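DynE7 (Micromonospora chersina, PDB 2XEM) is a hot-dog fold thioesterase of dynemicin biosynthesis that probably releases a polyketide intermediate and binds a conjugated polyene ketone. Local coordinates at residues Gly26-Gln37 and Cys67-Ser76. Sequence-based numbering, arbitrary orientation. Where two conformers were deposited one is given.
Sequences GNVYFAHYLHWQ and CHADFYAEGS
Tyr33, on helix 32-48, meets Phe71 at the end of strand 60-71 and reaches on to the loop after it. Its CB lies 3.8 Å from Phe71 CE1, and the same CE1 edge stands over one face of the tyrosine ring, 3.6 Å from CG and from CD2. The pair is T-shaped, with planes at 83°, while Trp36 CZ3 lies against the opposite face. With CG anti to the carbonyl carbon (chi1 -71°), the ring extends to the 73-76 loop, where OH meets two waters: one, its O 2.8 Å from Tyr33 OH, links it to Val28 O and Gly75 N, the other to Ala73 O. A phenylalanine in its place would probably leave both waters without their shared hydroxyl and weaken the tie between helix and loop. Phe71 in turn offers a ring face to Phe30 CB, a CH-pi contact. Val28 N donates a hydrogen bond to Gly75 O at 3.0 Å. Farther along the helix, Leu34 CD1 packs on Cys67 SG, and Gln37 NE2, hydrogen-bonded to Tyr101 OH, adds a weak hydrogen bond to His68 O. The strand pairs antiparallel with one of a second subunit: the arrangement of the hot-dog fold, its sheet wrapped round the central helix and extended across the subunit interface.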
loop_
_atom_site.group_PDB
_atom_site.type_symbol
_atom_site.label_atom_id
_atom_site.label_comp_id
_atom_site.label_asym_id
_atom_site.label_seq_id
_atom_site.Cartn_x
_atom_site.Cartn_y
_atom_site.Cartn_z
ATOM N N GLY D 26 6.243 12.989 -8.123
ATOM C CA GLY D 26 5.293 13.039 -9.229
ATOM C C GLY D 26 5.197 11.760 -10.041
ATOM O O GLY D 26 4.318 11.629 -10.899
ATOM N N ASN D 27 6.079 10.802 -9.775
ATOM C CA ASN D 27 6.124 9.509 -10.481
ATOM C C ASN D 27 5.591 8.361 -9.628
ATOM O O ASN D 27 5.254 8.563 -8.456
ATOM C CB ASN D 27 7.571 9.188 -10.947
ATOM C CG ASN D 27 8.645 9.359 -9.898
ATOM O OD1 ASN D 27 9.499 10.215 -10.047
ATOM N ND2 ASN D 27 8.624 8.602 -8.813
ATOM N N VAL D 28 5.516 7.151 -10.214
ATOM C CA VAL D 28 5.153 5.927 -9.496
ATOM C C VAL D 28 6.286 5.582 -8.531
ATOM O O VAL D 28 7.441 5.452 -8.955
ATOM C CB VAL D 28 4.814 4.738 -10.439
ATOM C CG1 VAL D 28 4.492 3.470 -9.646
ATOM C CG2 VAL D 28 3.654 5.095 -11.362
ATOM N N TYR D 29 5.960 5.485 -7.231
ATOM C CA TYR D 29 6.925 5.054 -6.229
ATOM C C TYR D 29 7.455 3.644 -6.579
ATOM O O TYR D 29 6.654 2.752 -6.894
ATOM C CB TYR D 29 6.295 5.089 -4.831
ATOM C CG TYR D 29 7.336 4.920 -3.747
ATOM C CD1 TYR D 29 7.511 3.691 -3.107
ATOM C CD2 TYR D 29 8.196 5.964 -3.411
ATOM C CE1 TYR D 29 8.493 3.521 -2.138
ATOM C CE2 TYR D 29 9.193 5.796 -2.461
ATOM C CZ TYR D 29 9.306 4.591 -1.793
ATOM O OH TYR D 29 10.229 4.486 -0.794
ATOM N N PHE D 30 8.794 3.438 -6.500
ATOM C CA PHE D 30 9.440 2.240 -7.077
ATOM C C PHE D 30 8.842 0.902 -6.583
ATOM O O PHE D 30 8.727 -0.038 -7.372
ATOM C CB PHE D 30 10.981 2.260 -6.858
ATOM C CG PHE D 30 11.384 1.850 -5.449
ATOM C CD1 PHE D 30 11.755 0.533 -5.166
ATOM C CD2 PHE D 30 11.383 2.782 -4.409
ATOM C CE1 PHE D 30 12.088 0.146 -3.860
ATOM C CE2 PHE D 30 11.742 2.400 -3.106
ATOM C CZ PHE D 30 12.100 1.087 -2.842
ATOM N N ALA D 31 8.472 0.826 -5.283
ATOM C CA ALA D 31 8.033 -0.447 -4.684
ATOM C C ALA D 31 6.706 -0.992 -5.281
ATOM O O ALA D 31 6.470 -2.197 -5.219
ATOM C CB ALA D 31 7.911 -0.292 -3.183
ATOM N N HIS D 32 5.849 -0.106 -5.841
ATOM C CA HIS D 32 4.626 -0.522 -6.545
ATOM C C HIS D 32 4.836 -1.464 -7.703
ATOM O O HIS D 32 4.000 -2.339 -7.935
ATOM C CB HIS D 32 3.715 0.675 -6.905
ATOM C CG HIS D 32 3.320 1.454 -5.677
ATOM N ND1 HIS D 32 2.595 0.871 -4.654
ATOM C CD2 HIS D 32 3.626 2.721 -5.324
ATOM C CE1 HIS D 32 2.455 1.805 -3.729
ATOM N NE2 HIS D 32 3.075 2.929 -4.082
ATOM N N TYR D 33 5.957 -1.324 -8.417
ATOM C CA TYR D 33 6.311 -2.218 -9.527
ATOM C C TYR D 33 6.420 -3.680 -9.067
ATOM O O TYR D 33 6.110 -4.598 -9.836
ATOM C CB TYR D 33 7.621 -1.760 -10.178
ATOM C CG TYR D 33 7.500 -0.477 -10.970
ATOM C CD1 TYR D 33 7.454 -0.498 -12.360
ATOM C CD2 TYR D 33 7.488 0.771 -10.330
ATOM C CE1 TYR D 33 7.426 0.685 -13.095
ATOM C CE2 TYR D 33 7.442 1.957 -11.056
ATOM C CZ TYR D 33 7.422 1.909 -12.438
ATOM O OH TYR D 33 7.397 3.076 -13.152
ATOM N N LEU D 34 6.859 -3.894 -7.828
ATOM C CA LEU D 34 6.918 -5.241 -7.236
ATOM C C LEU D 34 5.554 -5.763 -6.874
ATOM O O LEU D 34 5.320 -6.930 -7.109
ATOM C CB LEU D 34 7.895 -5.313 -6.022
ATOM C CG LEU D 34 9.404 -5.256 -6.370
ATOM C CD1 LEU D 34 9.777 -6.219 -7.494
ATOM C CD2 LEU D 34 9.865 -3.813 -6.701
ATOM N N HIS D 35 4.632 -4.912 -6.343
ATOM C CA HIS D 35 3.236 -5.304 -6.136
ATOM C C HIS D 35 2.627 -5.806 -7.426
ATOM O O HIS D 35 1.924 -6.807 -7.407
ATOM C CB HIS D 35 2.364 -4.139 -5.603
ATOM C CG HIS D 35 2.637 -3.792 -4.192
ATOM N ND1 HIS D 35 1.825 -4.223 -3.193
ATOM C CD2 HIS D 35 3.601 -3.005 -3.673
ATOM C CE1 HIS D 35 2.332 -3.731 -2.080
ATOM N NE2 HIS D 35 3.417 -3.004 -2.330
ATOM N N TRP D 36 2.904 -5.104 -8.551
ATOM C CA TRP D 36 2.346 -5.419 -9.855
ATOM C C TRP D 36 2.745 -6.802 -10.376
ATOM O O TRP D 36 1.974 -7.396 -11.122
ATOM C CB TRP D 36 2.702 -4.348 -10.880
ATOM C CG TRP D 36 2.210 -2.964 -10.565
ATOM C CD1 TRP D 36 1.278 -2.600 -9.625
ATOM C CD2 TRP D 36 2.636 -1.759 -11.197
ATOM N NE1 TRP D 36 1.123 -1.241 -9.619
ATOM C CE2 TRP D 36 1.941 -0.694 -10.577
ATOM C CE3 TRP D 36 3.542 -1.470 -12.245
ATOM C CZ2 TRP D 36 2.116 0.631 -10.967
ATOM C CZ3 TRP D 36 3.750 -0.145 -12.602
ATOM C CH2 TRP D 36 3.032 0.886 -11.981
ATOM N N GLN D 37 3.928 -7.306 -9.980
ATOM C CA GLN D 37 4.358 -8.697 -10.257
ATOM C C GLN D 37 3.401 -9.685 -9.601
ATOM O O GLN D 37 3.010 -10.665 -10.232
ATOM C CB GLN D 37 5.777 -8.938 -9.727
ATOM C CG GLN D 37 6.827 -8.195 -10.519
ATOM C CD GLN D 37 8.233 -8.482 -10.058
ATOM O OE1 GLN D 37 8.483 -9.268 -9.151
ATOM N NE2 GLN D 37 9.190 -7.837 -10.683
ATOM N N CYS D 67 13.101 -11.415 -5.800
ATOM C CA CYS D 67 12.528 -10.555 -6.824
ATOM C C CYS D 67 13.525 -9.439 -7.157
ATOM O O CYS D 67 14.458 -9.175 -6.392
ATOM C CB CYS D 67 11.188 -9.990 -6.371
ATOM S SG CYS D 67 11.326 -8.813 -5.007
ATOM N N HIS D 68 13.316 -8.804 -8.311
ATOM C CA HIS D 68 14.234 -7.834 -8.890
ATOM C C HIS D 68 13.430 -6.883 -9.779
ATOM O O HIS D 68 12.434 -7.299 -10.388
ATOM C CB HIS D 68 15.317 -8.555 -9.714
ATOM C CG HIS D 68 16.492 -7.675 -10.025
ATOM N ND1 HIS D 68 16.539 -6.915 -11.182
ATOM C CD2 HIS D 68 17.590 -7.402 -9.278
ATOM C CE1 HIS D 68 17.671 -6.228 -11.112
ATOM N NE2 HIS D 68 18.335 -6.486 -9.984
ATOM N N ALA D 69 13.840 -5.619 -9.833
ATOM C CA ALA D 69 13.334 -4.662 -10.814
ATOM C C ALA D 69 14.441 -3.735 -11.264
ATOM O O ALA D 69 15.305 -3.386 -10.465
ATOM C CB ALA D 69 12.159 -3.855 -10.251
ATOM N N ASP D 70 14.465 -3.414 -12.578
ATOM C CA ASP D 70 15.310 -2.378 -13.188
ATOM C C ASP D 70 14.390 -1.292 -13.719
ATOM O O ASP D 70 13.442 -1.611 -14.438
ATOM C CB ASP D 70 16.125 -2.972 -14.351
ATOM C CG ASP D 70 17.207 -3.912 -13.873
ATOM O OD1 ASP D 70 18.215 -3.425 -13.326
ATOM O OD2 ASP D 70 17.051 -5.133 -14.046
ATOM N N PHE D 71 14.658 -0.039 -13.395
ATOM C CA PHE D 71 13.759 1.086 -13.741
ATOM C C PHE D 71 14.396 1.954 -14.829
ATOM O O PHE D 71 15.576 2.299 -14.717
ATOM C CB PHE D 71 13.428 1.932 -12.485
ATOM C CG PHE D 71 12.887 1.093 -11.341
ATOM C CD1 PHE D 71 11.527 0.800 -11.256
ATOM C CD2 PHE D 71 13.747 0.559 -10.375
ATOM C CE1 PHE D 71 11.023 0.018 -10.211
ATOM C CE2 PHE D 71 13.242 -0.223 -9.322
ATOM C CZ PHE D 71 11.876 -0.479 -9.244
ATOM N N TYR D 72 13.632 2.271 -15.890
ATOM C CA TYR D 72 14.183 2.969 -17.065
ATOM C C TYR D 72 13.541 4.335 -17.313
ATOM O O TYR D 72 14.229 5.275 -17.677
ATOM C CB TYR D 72 14.105 2.097 -18.340
ATOM C CG TYR D 72 14.698 0.707 -18.188
ATOM C CD1 TYR D 72 16.004 0.524 -17.729
ATOM C CD2 TYR D 72 13.965 -0.421 -18.528
ATOM C CE1 TYR D 72 16.554 -0.763 -17.592
ATOM C CE2 TYR D 72 14.505 -1.702 -18.403
ATOM C CZ TYR D 72 15.793 -1.872 -17.932
ATOM O OH TYR D 72 16.299 -3.143 -17.831
ATOM N N ALA D 73 12.233 4.430 -17.161
ATOM C CA ALA D 73 11.490 5.666 -17.398
ATOM C C ALA D 73 10.372 5.771 -16.373
ATOM O O ALA D 73 9.819 4.747 -15.975
ATOM C CB ALA D 73 10.922 5.671 -18.818
ATOM N N GLU D 74 10.030 6.991 -15.980
ATOM C CA GLU D 74 9.004 7.250 -14.969
ATOM C C GLU D 74 7.574 6.917 -15.442
ATOM O O GLU D 74 7.215 7.190 -16.593
ATOM C CB GLU D 74 9.113 8.700 -14.479
ATOM C CG GLU D 74 10.322 8.901 -13.575
ATOM C CD GLU D 74 10.762 10.326 -13.315
ATOM O OE1 GLU D 74 11.992 10.564 -13.289
ATOM O OE2 GLU D 74 9.887 11.198 -13.107
ATOM N N GLY D 75 6.803 6.297 -14.552
ATOM C CA GLY D 75 5.362 6.136 -14.714
ATOM C C GLY D 75 4.631 7.287 -14.031
ATOM O O GLY D 75 5.173 7.923 -13.122
ATOM N N SER D 76 3.416 7.582 -14.470
ATOM C CA SER D 76 2.611 8.685 -13.959
ATOM C C SER D 76 1.175 8.197 -13.693
ATOM O O SER D 76 0.756 7.210 -14.286
ATOM C CB SER D 76 2.549 9.815 -14.988
ATOM O OG SER D 76 3.831 10.363 -15.254
HETATM O O HOH W 1 8.024 5.466 -11.923
HETATM O O HOH W 2 10.358 3.062 -13.962
#